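PDB 2ESN: probable transcriptional regulator from Pseudomonas aeruginosa, which probably regulates transcription as a LysR-type factor, binding DNA through a helix-turn-helix domain and sensing an unidentified effector through its substrate-binding domain. Local coordinates for residues 105-110 with 153-158; 170-175 with 279-284; 175-180 with 252-257; 214-219 with 273-278. All blocks are in the same frame, centred on the assembly; numbering follows the deposited sequence.

Contact 1 (105-110 with 153-158); sequences FAATDY and FALGYD
The Phe-105 ring lies over the flank of Phe-153, the two side chains running side by side and pointing the same way. Their planes are 26° apart and the centroids 5.2 Å, so the rings are slid past each other and barely overlap. The closest approach between the two side chains is Phe-105 CD1 to Phe-153 CB, 3.6 Å, while Phe-153 CD1 stands over the rim of the Phe-105 face. Both CG atoms are anti to the carbonyl carbon (chi1 -72° and -64°); with the in-register parallel pairing, this sends both rings the same way. Leu-155 CD2 meets the same Phe-105 ring at its edge, 3.8 Å from CD1. Underneath is a parallel strand pair, Phe-105 opposite Phe-153 and Ala-106 opposite Ala-154, in the alpha/beta substrate-binding domain of the LysR family, which has the periplasmic-binding-protein fold. Ala-106 bonds to the two residues flanking Ala-154: its N donates to Phe-153 O (3.0 Å) and its O accepts from Leu-155 N (3.0 Å), each donor lying in the carbonyl plane. On the other face of the sheet Ala-106 CB and Ala-154 CB meet at 3.9 Å. Met-297 of helix 293-303 packs against both phenylalanines, and His-294 stacks on the ring of Phe-153.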
loop_
_atom_site.group_PDB
_atom_site.type_symbol
_atom_site.label_atom_id
_atom_site.label_comp_id
_atom_site.label_asym_id
_atom_site.label_seq_id
_atom_site.Cartn_x
_atom_site.Cartn_y
_atom_site.Cartn_z
ATOM N N PHE C 105 -10.245 -1.914 18.278
ATOM C CA PHE C 105 -10.688 -3.268 18.011
ATOM C C PHE C 105 -11.119 -3.347 16.549
ATOM O O PHE C 105 -11.669 -2.395 16.023
ATOM C CB PHE C 105 -11.935 -3.657 18.864
ATOM C CG PHE C 105 -11.674 -3.882 20.330
ATOM C CD1 PHE C 105 -11.771 -5.146 20.855
ATOM C CD2 PHE C 105 -11.442 -2.815 21.191
ATOM C CE1 PHE C 105 -11.584 -5.386 22.248
ATOM C CE2 PHE C 105 -11.308 -3.026 22.609
ATOM C CZ PHE C 105 -11.351 -4.331 23.107
ATOM N N ALA C 106 -10.858 -4.501 15.934
ATOM C CA ALA C 106 -11.288 -4.861 14.597
ATOM C C ALA C 106 -12.511 -5.622 14.893
ATOM O O ALA C 106 -12.527 -6.460 15.793
ATOM C CB ALA C 106 -10.304 -5.810 13.953
ATOM N N ALA C 107 -13.574 -5.341 14.162
ATOM C CA ALA C 107 -14.894 -5.824 14.668
ATOM C C ALA C 107 -15.867 -5.919 13.543
ATOM O O ALA C 107 -15.551 -5.454 12.415
ATOM C CB ALA C 107 -15.429 -4.855 15.720
ATOM N N THR C 108 -17.027 -6.521 13.834
ATOM C CA THR C 108 -18.138 -6.433 12.898
ATOM C C THR C 108 -19.334 -5.698 13.573
ATOM O O THR C 108 -19.252 -5.391 14.752
ATOM C CB THR C 108 -18.576 -7.827 12.451
ATOM O OG1 THR C 108 -18.958 -8.584 13.593
ATOM C CG2 THR C 108 -17.439 -8.533 11.702
ATOM N N ASP C 109 -20.434 -5.453 12.849
ATOM C CA ASP C 109 -21.611 -4.951 13.526
ATOM C C ASP C 109 -22.067 -5.964 14.591
ATOM O O ASP C 109 -22.423 -5.579 15.672
ATOM C CB ASP C 109 -22.718 -4.540 12.541
ATOM C CG ASP C 109 -23.651 -5.676 12.205
ATOM O OD1 ASP C 109 -23.131 -6.790 11.948
ATOM O OD2 ASP C 109 -24.878 -5.453 12.263
ATOM N N TYR C 110 -21.998 -7.256 14.330
ATOM C CA TYR C 110 -22.456 -8.201 15.344
ATOM C C TYR C 110 -21.625 -8.170 16.615
ATOM O O TYR C 110 -22.167 -8.159 17.690
ATOM C CB TYR C 110 -22.622 -9.642 14.822
ATOM C CG TYR C 110 -23.029 -10.541 15.938
ATOM C CD1 TYR C 110 -24.163 -10.283 16.649
ATOM C CD2 TYR C 110 -22.271 -11.648 16.294
ATOM C CE1 TYR C 110 -24.579 -11.071 17.712
ATOM C CE2 TYR C 110 -22.682 -12.458 17.358
ATOM C CZ TYR C 110 -23.823 -12.127 18.079
ATOM O OH TYR C 110 -24.245 -12.854 19.196
ATOM N N PHE C 153 -6.769 -5.365 19.360
ATOM C CA PHE C 153 -7.516 -6.609 19.439
ATOM C C PHE C 153 -8.427 -6.824 18.222
ATOM O O PHE C 153 -8.786 -5.890 17.548
ATOM C CB PHE C 153 -8.459 -6.589 20.659
ATOM C CG PHE C 153 -7.778 -6.520 21.986
ATOM C CD1 PHE C 153 -7.710 -5.313 22.667
ATOM C CD2 PHE C 153 -7.266 -7.658 22.575
ATOM C CE1 PHE C 153 -7.111 -5.235 23.936
ATOM C CE2 PHE C 153 -6.605 -7.591 23.822
ATOM C CZ PHE C 153 -6.552 -6.401 24.519
ATOM N N ALA C 154 -8.859 -8.059 18.017
ATOM C CA ALA C 154 -9.817 -8.358 16.968
ATOM C C ALA C 154 -10.880 -9.226 17.571
ATOM O O ALA C 154 -10.622 -9.943 18.536
ATOM C CB ALA C 154 -9.137 -9.035 15.776
ATOM N N LEU C 155 -12.092 -9.141 17.031
ATOM C CA LEU C 155 -13.220 -9.918 17.560
ATOM C C LEU C 155 -13.772 -10.827 16.467
ATOM O O LEU C 155 -13.762 -10.453 15.299
ATOM C CB LEU C 155 -14.360 -8.964 17.999
ATOM C CG LEU C 155 -14.036 -7.842 18.993
ATOM C CD1 LEU C 155 -15.281 -6.968 19.307
ATOM C CD2 LEU C 155 -13.508 -8.463 20.307
ATOM N N GLY C 156 -14.268 -12.004 16.853
ATOM C CA GLY C 156 -14.937 -12.911 15.902
ATOM C C GLY C 156 -15.098 -14.273 16.552
ATOM O O GLY C 156 -14.965 -14.399 17.751
ATOM N N TYR C 157 -15.375 -15.298 15.763
ATOM C CA TYR C 157 -15.382 -16.677 16.236
ATOM C C TYR C 157 -14.571 -17.606 15.295
ATOM O O TYR C 157 -14.287 -17.234 14.139
ATOM C CB TYR C 157 -16.817 -17.170 16.549
ATOM C CG TYR C 157 -17.815 -17.434 15.389
ATOM C CD1 TYR C 157 -18.807 -16.476 15.051
ATOM C CD2 TYR C 157 -17.828 -18.687 14.718
ATOM C CE1 TYR C 157 -19.772 -16.725 14.036
ATOM C CE2 TYR C 157 -18.797 -18.975 13.708
ATOM C CZ TYR C 157 -19.757 -17.982 13.355
ATOM O OH TYR C 157 -20.676 -18.258 12.338
ATOM N N ASP C 158 -14.157 -18.773 15.800
ATOM C CA ASP C 158 -13.368 -19.719 14.966
ATOM C C ASP C 158 -14.346 -20.589 14.259
ATOM O O ASP C 158 -15.219 -21.170 14.891
ATOM C CB ASP C 158 -12.409 -20.654 15.760
ATOM C CG ASP C 158 -11.382 -19.899 16.643
ATOM O OD1 ASP C 158 -10.827 -18.843 16.235
ATOM O OD2 ASP C 158 -11.132 -20.415 17.756
#

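Contact 2 (170-175 with 279-284); sequences AHDWFA and VLRLYS
Four backbone hydrogen bonds tie segments 170-175 and 279-284 together as antiparallel strands. His-171 and Leu-282 form a reciprocal pair, although Leu-282 N approaches His-171 O from above the carbonyl plane. Past Asp-172 the register slips by one residue: Leu-280 O takes the N-H of Trp-173 almost straight (177°), while Leu-280 N donates to Phe-174 O at 2.7 Å. Apolar contact gathers on Leu-280. Its CB sits over the six-membered ring of Trp-173, a CH-pi contact 4.1 Å from the centroid, and its CD1 reaches Trp-173 CH2 at 3.6 Å. The indole is brought there by a CG placed between the backbone N and carbonyl carbon (chi1 59°). Charge pairing occupies the other face. Asp-172 OD1 lies above the middle of the Arg-281 guanidinium, 3.1 Å from NE, where no N-H points at it, so the pairing is one of charges; Arg-281 NH1 has its salt bridge with Asp-158. Water 1 joins His-171 ND1, Leu-282 O and Ser-284 OG, meeting the imidazole in its plane at the edge. Trp-173, the extra residue between the Asp-172/Arg-281 and Phe-174/Leu-280 pairs, marks a beta bulge in the long strand 168-183 of the LysR substrate-binding domain.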
loop_
_atom_site.group_PDB
_atom_site.type_symbol
_atom_site.label_atom_id
_atom_site.label_comp_id
_atom_site.label_asym_id
_atom_site.label_seq_id
_atom_site.Cartn_x
_atom_site.Cartn_y
_atom_site.Cartn_z
ATOM N N ALA C 170 -6.033 -16.154 21.597
ATOM C CA ALA C 170 -7.471 -15.914 21.610
ATOM C C ALA C 170 -8.038 -16.204 23.011
ATOM O O ALA C 170 -7.543 -17.088 23.727
ATOM C CB ALA C 170 -8.140 -16.798 20.598
ATOM N N HIS C 171 -9.056 -15.438 23.406
ATOM C CA HIS C 171 -9.746 -15.692 24.653
ATOM C C HIS C 171 -11.235 -15.655 24.415
ATOM O O HIS C 171 -11.769 -14.670 23.860
ATOM C CB HIS C 171 -9.330 -14.672 25.727
ATOM C CG HIS C 171 -7.943 -14.894 26.258
ATOM N ND1 HIS C 171 -6.828 -14.276 25.718
ATOM C CD2 HIS C 171 -7.493 -15.668 27.280
ATOM C CE1 HIS C 171 -5.753 -14.654 26.392
ATOM N NE2 HIS C 171 -6.130 -15.496 27.345
ATOM N N ASP C 172 -11.920 -16.697 24.865
ATOM C CA ASP C 172 -13.366 -16.796 24.659
ATOM C C ASP C 172 -14.147 -15.859 25.545
ATOM O O ASP C 172 -13.823 -15.714 26.743
ATOM C CB ASP C 172 -13.797 -18.232 24.854
ATOM C CG ASP C 172 -13.093 -19.156 23.898
ATOM O OD1 ASP C 172 -12.690 -18.715 22.790
ATOM O OD2 ASP C 172 -12.923 -20.326 24.267
ATOM N N TRP C 173 -15.151 -15.194 24.973
ATOM C CA TRP C 173 -16.029 -14.333 25.812
ATOM C C TRP C 173 -17.569 -14.524 25.779
ATOM O O TRP C 173 -18.289 -13.973 26.636
ATOM C CB TRP C 173 -15.617 -12.858 25.705
ATOM C CG TRP C 173 -15.664 -12.302 24.317
ATOM C CD1 TRP C 173 -14.701 -12.437 23.370
ATOM C CD2 TRP C 173 -16.735 -11.521 23.711
ATOM N NE1 TRP C 173 -15.104 -11.803 22.212
ATOM C CE2 TRP C 173 -16.329 -11.209 22.408
ATOM C CE3 TRP C 173 -17.997 -11.073 24.157
ATOM C CZ2 TRP C 173 -17.144 -10.437 21.503
ATOM C CZ3 TRP C 173 -18.803 -10.317 23.286
ATOM C CH2 TRP C 173 -18.375 -10.016 21.960
ATOM N N PHE C 174 -18.067 -15.299 24.822
ATOM C CA PHE C 174 -19.508 -15.520 24.682
ATOM C C PHE C 174 -19.802 -16.756 23.850
ATOM O O PHE C 174 -19.412 -16.820 22.666
ATOM C CB PHE C 174 -20.146 -14.323 23.973
ATOM C CG PHE C 174 -21.658 -14.370 23.929
ATOM C CD1 PHE C 174 -22.405 -14.580 25.095
ATOM C CD2 PHE C 174 -22.332 -14.177 22.733
ATOM C CE1 PHE C 174 -23.826 -14.617 25.054
ATOM C CE2 PHE C 174 -23.719 -14.186 22.681
ATOM C CZ PHE C 174 -24.490 -14.412 23.846
ATOM N N ALA C 175 -20.474 -17.729 24.452
ATOM C CA ALA C 175 -21.005 -18.889 23.679
ATOM C C ALA C 175 -22.481 -18.621 23.307
ATOM O O ALA C 175 -23.234 -18.194 24.143
ATOM C CB ALA C 175 -20.864 -20.233 24.514
ATOM N N VAL C 279 -18.541 -19.602 19.508
ATOM C CA VAL C 279 -17.939 -18.998 20.666
ATOM C C VAL C 279 -17.227 -17.778 20.146
ATOM O O VAL C 279 -16.351 -17.925 19.270
ATOM C CB VAL C 279 -16.952 -19.982 21.385
ATOM C CG1 VAL C 279 -16.300 -19.312 22.578
ATOM C CG2 VAL C 279 -17.719 -21.206 21.857
ATOM N N LEU C 280 -17.639 -16.591 20.619
ATOM C CA LEU C 280 -17.022 -15.324 20.165
ATOM C C LEU C 280 -15.720 -15.144 20.940
ATOM O O LEU C 280 -15.642 -15.512 22.098
ATOM C CB LEU C 280 -17.926 -14.103 20.413
ATOM C CG LEU C 280 -19.237 -13.988 19.618
ATOM C CD1 LEU C 280 -19.843 -12.618 19.873
ATOM C CD2 LEU C 280 -19.005 -14.162 18.112
ATOM N N ARG C 281 -14.707 -14.596 20.305
ATOM C CA ARG C 281 -13.434 -14.503 20.974
ATOM C C ARG C 281 -12.706 -13.225 20.735
ATOM O O ARG C 281 -13.024 -12.423 19.862
ATOM C CB ARG C 281 -12.530 -15.732 20.715
ATOM C CG ARG C 281 -12.624 -16.283 19.355
ATOM C CD ARG C 281 -12.545 -17.790 19.398
ATOM N NE ARG C 281 -11.320 -18.232 20.022
ATOM C CZ ARG C 281 -11.040 -19.496 20.319
ATOM N NH1 ARG C 281 -11.934 -20.458 20.042
ATOM N NH2 ARG C 281 -9.866 -19.794 20.878
ATOM N N LEU C 282 -11.746 -13.020 21.615
ATOM C CA LEU C 282 -10.959 -11.820 21.603
ATOM C C LEU C 282 -9.587 -12.301 21.162
ATOM O O LEU C 282 -8.969 -13.108 21.841
ATOM C CB LEU C 282 -10.948 -11.248 23.024
ATOM C CG LEU C 282 -10.055 -10.039 23.230
ATOM C CD1 LEU C 282 -10.678 -8.847 22.480
ATOM C CD2 LEU C 282 -9.787 -9.744 24.757
ATOM N N TYR C 283 -9.134 -11.820 20.016
ATOM C CA TYR C 283 -7.817 -12.145 19.516
ATOM C C TYR C 283 -6.795 -11.019 19.727
ATOM O O TYR C 283 -7.113 -9.830 19.573
ATOM C CB TYR C 283 -7.860 -12.440 18.036
ATOM C CG TYR C 283 -8.873 -13.456 17.600
ATOM C CD1 TYR C 283 -10.148 -13.043 17.175
ATOM C CD2 TYR C 283 -8.548 -14.820 17.515
ATOM C CE1 TYR C 283 -11.081 -13.933 16.733
ATOM C CE2 TYR C 283 -9.499 -15.744 17.064
ATOM C CZ TYR C 283 -10.769 -15.285 16.669
ATOM O OH TYR C 283 -11.745 -16.165 16.220
ATOM N N SER C 284 -5.573 -11.433 20.079
ATOM C CA SER C 284 -4.433 -10.552 20.148
ATOM C C SER C 284 -3.138 -11.279 19.773
ATOM O O SER C 284 -3.057 -12.524 19.798
ATOM C CB SER C 284 -4.273 -9.951 21.539
ATOM O OG SER C 284 -4.188 -11.004 22.456
HETATM O O HOH W 1 -6.715 -12.175 23.725
#

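Contact 3 (175-180 with 252-257); sequences ADRYVV and APRHAA
Segment 175-180, part of strand 168-183 and interrupted at Arg-177, pairs antiparallel with the end of strand 249-253, Val-179 and Ala-252 exchanging two 2.9 Å hydrogen bonds (Val-179 N to Ala-252 O, Ala-252 N to Val-179 O), before segment 252-257 turns into helix 254-264. At this strand-to-helix junction of the LysR substrate-binding domain, Pro-253 is the N-cap residue and the first helical turn is gripped from across the contact. Arg-177 O accepts the N-H of Arg-254 at 2.8 Å, nearly along its C=O axis, and Asp-176 OD2 takes the N-H of His-255 at 2.9 Å on its syn lone pair. Asp-176 can reach because its CG is anti to the backbone N (chi1 -166°); its OD2 also bonds to Tyr-278 OH, while OD1 accepts from water 2, which in turn accepts a hydrogen bond from Arg-254 NH2. The extended chains of Arg-177 and Arg-254 run alongside each other. Their guanidiniums stack with planes 28° apart and centres 4.2 Å apart, and Arg-254 CD lies over the centre of the Arg-177 group. The face of Tyr-178 has Pro-253 N above its rim, with Tyr-178 CE2 3.8 Å from Pro-253 CD. Two like charges meet at Arg-177 NH2 and Arg-254 NE, 3.0 Å apart, and the nearby Asp-176 carboxylate may offset some of their repulsion; conversely, the arginines and the helix N-terminus would tend to keep Asp-176 ionised.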
loop_
_atom_site.group_PDB
_atom_site.type_symbol
_atom_site.label_atom_id
_atom_site.label_comp_id
_atom_site.label_asym_id
_atom_site.label_seq_id
_atom_site.Cartn_x
_atom_site.Cartn_y
_atom_site.Cartn_z
ATOM N N ALA C 175 -20.474 -17.729 24.452
ATOM C CA ALA C 175 -21.005 -18.889 23.679
ATOM C C ALA C 175 -22.481 -18.621 23.307
ATOM O O ALA C 175 -23.234 -18.194 24.143
ATOM C CB ALA C 175 -20.864 -20.233 24.514
ATOM N N ASP C 176 -22.862 -18.827 22.064
ATOM C CA ASP C 176 -24.269 -18.667 21.629
ATOM C C ASP C 176 -24.561 -19.683 20.494
ATOM O O ASP C 176 -23.678 -20.437 20.077
ATOM C CB ASP C 176 -24.502 -17.210 21.139
ATOM C CG ASP C 176 -25.996 -16.804 20.964
ATOM O OD1 ASP C 176 -26.927 -17.201 21.724
ATOM O OD2 ASP C 176 -26.193 -15.960 20.084
ATOM N N ARG C 177 -25.788 -19.684 19.988
ATOM C CA ARG C 177 -26.125 -20.497 18.829
ATOM C C ARG C 177 -26.815 -19.674 17.727
ATOM O O ARG C 177 -27.252 -18.517 17.958
ATOM C CB ARG C 177 -27.006 -21.661 19.286
ATOM C CG ARG C 177 -28.259 -21.231 20.081
ATOM C CD ARG C 177 -29.014 -22.471 20.591
ATOM N NE ARG C 177 -30.455 -22.192 20.762
ATOM C CZ ARG C 177 -31.022 -21.711 21.877
ATOM N NH1 ARG C 177 -30.300 -21.423 22.972
ATOM N NH2 ARG C 177 -32.333 -21.488 21.885
ATOM N N TYR C 178 -26.857 -20.253 16.535
ATOM C CA TYR C 178 -27.630 -19.722 15.409
ATOM C C TYR C 178 -29.079 -20.206 15.435
ATOM O O TYR C 178 -29.356 -21.318 15.901
ATOM C CB TYR C 178 -27.035 -20.143 14.083
ATOM C CG TYR C 178 -25.885 -19.274 13.642
ATOM C CD1 TYR C 178 -24.665 -19.326 14.311
ATOM C CD2 TYR C 178 -26.012 -18.394 12.556
ATOM C CE1 TYR C 178 -23.595 -18.482 13.937
ATOM C CE2 TYR C 178 -24.952 -17.586 12.135
ATOM C CZ TYR C 178 -23.746 -17.633 12.839
ATOM O OH TYR C 178 -22.688 -16.825 12.478
ATOM N N VAL C 179 -29.991 -19.346 14.954
ATOM C CA VAL C 179 -31.359 -19.703 14.775
ATOM C C VAL C 179 -31.784 -19.191 13.390
ATOM O O VAL C 179 -31.049 -18.456 12.790
ATOM C CB VAL C 179 -32.272 -19.124 15.895
ATOM C CG1 VAL C 179 -31.974 -19.775 17.232
ATOM C CG2 VAL C 179 -32.201 -17.551 15.982
ATOM N N VAL C 180 -32.937 -19.657 12.902
ATOM C CA VAL C 180 -33.566 -19.285 11.635
ATOM C C VAL C 180 -34.637 -18.290 12.050
ATOM O O VAL C 180 -35.419 -18.546 12.971
ATOM C CB VAL C 180 -34.191 -20.506 10.910
ATOM C CG1 VAL C 180 -34.953 -20.072 9.635
ATOM C CG2 VAL C 180 -33.064 -21.477 10.506
ATOM N N ALA C 252 -29.030 -16.679 11.847
ATOM C CA ALA C 252 -28.359 -15.561 12.523
ATOM C C ALA C 252 -28.081 -15.955 13.959
ATOM O O ALA C 252 -28.803 -16.760 14.513
ATOM C CB ALA C 252 -29.298 -14.326 12.604
ATOM N N PRO C 253 -27.093 -15.303 14.579
ATOM C CA PRO C 253 -26.926 -15.414 15.993
ATOM C C PRO C 253 -28.193 -15.099 16.768
ATOM O O PRO C 253 -28.826 -14.025 16.568
ATOM C CB PRO C 253 -25.823 -14.391 16.315
ATOM C CG PRO C 253 -25.055 -14.210 14.953
ATOM C CD PRO C 253 -26.110 -14.405 13.922
ATOM N N ARG C 254 -28.514 -16.010 17.685
ATOM C CA ARG C 254 -29.676 -15.886 18.571
ATOM C C ARG C 254 -29.667 -14.629 19.476
ATOM O O ARG C 254 -30.679 -13.917 19.631
ATOM C CB ARG C 254 -29.893 -17.183 19.353
ATOM C CG ARG C 254 -31.225 -17.192 20.172
ATOM C CD ARG C 254 -31.257 -18.425 21.085
ATOM N NE ARG C 254 -32.501 -18.541 21.886
ATOM C CZ ARG C 254 -32.699 -18.099 23.158
ATOM N NH1 ARG C 254 -33.868 -18.284 23.756
ATOM N NH2 ARG C 254 -31.774 -17.432 23.850
ATOM N N HIS C 255 -28.506 -14.289 20.013
ATOM C CA HIS C 255 -28.411 -13.117 20.846
ATOM C C HIS C 255 -28.896 -11.908 20.076
ATOM O O HIS C 255 -29.589 -11.095 20.638
ATOM C CB HIS C 255 -26.931 -12.895 21.245
ATOM C CG HIS C 255 -26.722 -11.811 22.282
ATOM N ND1 HIS C 255 -27.297 -11.853 23.540
ATOM C CD2 HIS C 255 -25.953 -10.696 22.258
ATOM C CE1 HIS C 255 -26.902 -10.801 24.233
ATOM N NE2 HIS C 255 -26.099 -10.075 23.470
ATOM N N ALA C 256 -28.524 -11.769 18.786
ATOM C CA ALA C 256 -28.977 -10.602 17.993
ATOM C C ALA C 256 -30.473 -10.669 17.558
ATOM O O ALA C 256 -31.240 -9.667 17.608
ATOM C CB ALA C 256 -28.038 -10.368 16.782
ATOM N N ALA C 257 -30.888 -11.843 17.108
ATOM C CA ALA C 257 -32.238 -12.028 16.648
ATOM C C ALA C 257 -33.212 -11.784 17.816
ATOM O O ALA C 257 -34.260 -11.124 17.640
ATOM C CB ALA C 257 -32.409 -13.493 16.069
HETATM O O HOH W 2 -29.104 -16.131 22.705
#

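Contact 4 (214-219 with 273-278); sequences GVIDRL and FDIPPY
Within the LysR substrate-binding domain, the short helix 215-221 rests against the irregular segment 273-278, which leads from strand 266-269 into strand 278-285. The side chains that meet are apolar, with the Asp-274 carbonyl oxygen lining the recess; no hydrogen bond crosses, and 211 Å² is buried between the two segments. Two side chains about one helical turn apart, Ile-216 and Leu-219, make the ridge. Leu-219 is the main bump: with CG anti to the backbone N (chi1 -179°) and chi2 also extended, it reaches straight out and its forked end enters the recess formed by Phe-273, the Asp-274 carbonyl and Ile-275. The two branches divide the recess. CD2 turns to the aromatic side, 4.0 Å from Phe-273 CD1, whereas CD1 goes to Ile-275 and also brushes Pro-276 CD. Ile-216 fills the neighbouring place with its own two branches. Its CG2 lies obliquely to the far end of the Phe-273 ring, 3.8 Å from CZ, and its CD1 meets Ile-275 CG2 at 4.1 Å, the two isoleucines crossing at about a right angle. Phe-273 has the crowded first torsion (chi1 47°), and its CD1-CE1-CZ side faces both aliphatic residues. Beyond the two segments, Tyr-198 of helix 195-199 meets Phe-273 edge-to-face, and Tyr-178 touches both Ile-216 and Ile-275. On the helix itself, Asp-217 OD1 folds back to accept Gly-214 N at the N-cap. The tightest point across the joint is Leu-219 CD1 against Ile-275 CG2, 3.5 Å apart.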
loop_
_atom_site.group_PDB
_atom_site.type_symbol
_atom_site.label_atom_id
_atom_site.label_comp_id
_atom_site.label_asym_id
_atom_site.label_seq_id
_atom_site.Cartn_x
_atom_site.Cartn_y
_atom_site.Cartn_z
ATOM N N GLY C 214 -21.849 -17.528 2.856
ATOM C CA GLY C 214 -22.104 -17.379 4.330
ATOM C C GLY C 214 -21.493 -18.558 5.098
ATOM O O GLY C 214 -21.127 -19.585 4.475
ATOM N N VAL C 215 -21.315 -18.435 6.419
ATOM C CA VAL C 215 -20.730 -19.557 7.222
ATOM C C VAL C 215 -21.702 -20.753 7.167
ATOM O O VAL C 215 -21.309 -21.915 7.163
ATOM C CB VAL C 215 -20.469 -19.152 8.704
ATOM C CG1 VAL C 215 -21.781 -18.510 9.320
ATOM C CG2 VAL C 215 -19.982 -20.378 9.527
ATOM N N ILE C 216 -22.987 -20.449 7.081
ATOM C CA ILE C 216 -23.985 -21.516 6.902
ATOM C C ILE C 216 -23.886 -22.222 5.543
ATOM O O ILE C 216 -24.241 -23.388 5.420
ATOM C CB ILE C 216 -25.407 -20.955 7.154
ATOM C CG1 ILE C 216 -25.435 -20.214 8.492
ATOM C CG2 ILE C 216 -26.484 -22.069 7.039
ATOM C CD1 ILE C 216 -25.239 -21.115 9.744
ATOM N N ASP C 217 -23.464 -21.498 4.505
ATOM C CA ASP C 217 -23.368 -22.077 3.160
ATOM C C ASP C 217 -22.261 -23.107 3.130
ATOM O O ASP C 217 -22.434 -24.191 2.591
ATOM C CB ASP C 217 -23.080 -21.004 2.108
ATOM C CG ASP C 217 -24.234 -20.072 1.904
ATOM O OD1 ASP C 217 -24.021 -18.847 2.049
ATOM O OD2 ASP C 217 -25.376 -20.551 1.653
ATOM N N ARG C 218 -21.115 -22.711 3.662
ATOM C CA ARG C 218 -19.992 -23.609 3.946
ATOM C C ARG C 218 -20.523 -24.857 4.665
ATOM O O ARG C 218 -20.438 -25.957 4.111
ATOM C CB ARG C 218 -18.943 -22.860 4.785
ATOM C CG ARG C 218 -17.663 -22.395 4.012
ATOM C CD ARG C 218 -16.888 -21.230 4.726
ATOM N NE ARG C 218 -17.350 -19.992 4.127
ATOM C CZ ARG C 218 -17.800 -18.890 4.744
ATOM N NH1 ARG C 218 -17.775 -18.739 6.072
ATOM N NH2 ARG C 218 -18.213 -17.889 3.971
ATOM N N LEU C 219 -21.101 -24.679 5.862
ATOM C CA LEU C 219 -21.753 -25.769 6.604
ATOM C C LEU C 219 -22.743 -26.645 5.816
ATOM O O LEU C 219 -22.735 -27.876 5.968
ATOM C CB LEU C 219 -22.433 -25.234 7.896
ATOM C CG LEU C 219 -23.199 -26.112 8.918
ATOM C CD1 LEU C 219 -23.880 -25.281 9.957
ATOM C CD2 LEU C 219 -24.304 -26.866 8.287
ATOM N N PHE C 273 -31.290 -28.282 10.723
ATOM C CA PHE C 273 -30.064 -29.042 10.475
ATOM C C PHE C 273 -29.116 -28.685 11.615
ATOM O O PHE C 273 -29.395 -27.770 12.419
ATOM C CB PHE C 273 -29.456 -28.707 9.093
ATOM C CG PHE C 273 -29.373 -27.247 8.797
ATOM C CD1 PHE C 273 -28.188 -26.537 9.012
ATOM C CD2 PHE C 273 -30.457 -26.564 8.263
ATOM C CE1 PHE C 273 -28.106 -25.157 8.739
ATOM C CE2 PHE C 273 -30.381 -25.166 7.981
ATOM C CZ PHE C 273 -29.221 -24.468 8.236
ATOM N N ASP C 274 -28.003 -29.401 11.705
ATOM C CA ASP C 274 -27.089 -29.249 12.842
ATOM C C ASP C 274 -26.174 -28.076 12.567
ATOM O O ASP C 274 -25.535 -28.050 11.523
ATOM C CB ASP C 274 -26.207 -30.522 13.042
ATOM C CG ASP C 274 -27.030 -31.784 13.350
ATOM O OD1 ASP C 274 -28.130 -31.656 13.963
ATOM O OD2 ASP C 274 -26.558 -32.909 12.975
ATOM N N ILE C 275 -26.081 -27.145 13.517
ATOM C CA ILE C 275 -25.065 -26.075 13.456
ATOM C C ILE C 275 -24.333 -26.055 14.766
ATOM O O ILE C 275 -24.961 -25.953 15.797
ATOM C CB ILE C 275 -25.708 -24.659 13.254
ATOM C CG1 ILE C 275 -26.735 -24.661 12.106
ATOM C CG2 ILE C 275 -24.617 -23.627 12.972
ATOM C CD1 ILE C 275 -27.762 -23.393 12.123
ATOM N N PRO C 276 -22.988 -26.205 14.760
ATOM C CA PRO C 276 -22.258 -25.963 16.027
ATOM C C PRO C 276 -22.549 -24.593 16.687
ATOM O O PRO C 276 -22.719 -23.596 15.974
ATOM C CB PRO C 276 -20.775 -26.026 15.624
ATOM C CG PRO C 276 -20.704 -26.473 14.158
ATOM C CD PRO C 276 -22.115 -26.690 13.661
ATOM N N PRO C 277 -22.579 -24.557 18.036
ATOM C CA PRO C 277 -22.642 -23.351 18.812
ATOM C C PRO C 277 -21.435 -22.593 18.361
ATOM O O PRO C 277 -20.474 -23.196 17.882
ATOM C CB PRO C 277 -22.433 -23.829 20.265
ATOM C CG PRO C 277 -22.973 -25.275 20.248
ATOM C CD PRO C 277 -22.487 -25.765 18.890
ATOM N N TYR C 278 -21.501 -21.277 18.429
ATOM C CA TYR C 278 -20.321 -20.474 18.178
ATOM C C TYR C 278 -19.819 -19.927 19.498
ATOM O O TYR C 278 -20.561 -19.827 20.515
ATOM C CB TYR C 278 -20.602 -19.368 17.148
ATOM C CG TYR C 278 -21.554 -18.297 17.626
ATOM C CD1 TYR C 278 -22.941 -18.419 17.435
ATOM C CD2 TYR C 278 -21.071 -17.148 18.272
ATOM C CE1 TYR C 278 -23.825 -17.395 17.868
ATOM C CE2 TYR C 278 -21.933 -16.129 18.709
ATOM C CZ TYR C 278 -23.321 -16.258 18.528
ATOM O OH TYR C 278 -24.164 -15.249 18.985
#

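All four contacts lie in the LysR substrate-binding domain, and contacts 1, 2 and 3 reach the same mixed sheet. Contact 1 closes first along the chain; contacts 3 and 4 are then nested inside the loop closed by contact 2, and their own segments alternate. Strand 153-157 neighbours strand 278-285, bringing the centres of contacts 1 and 2 within about 9 Å. Contacts 2 and 3 share strand 168-183 and Ala-175, with centres about 16 Å apart, while those of contacts 3 and 4 are about 11 Å apart. Tyr-278 OH, probably hydrogen-bonded to Tyr-110 and Asp-176, joins contacts 1, 3 and 4, so chain regions distant in sequence are knitted into one domain.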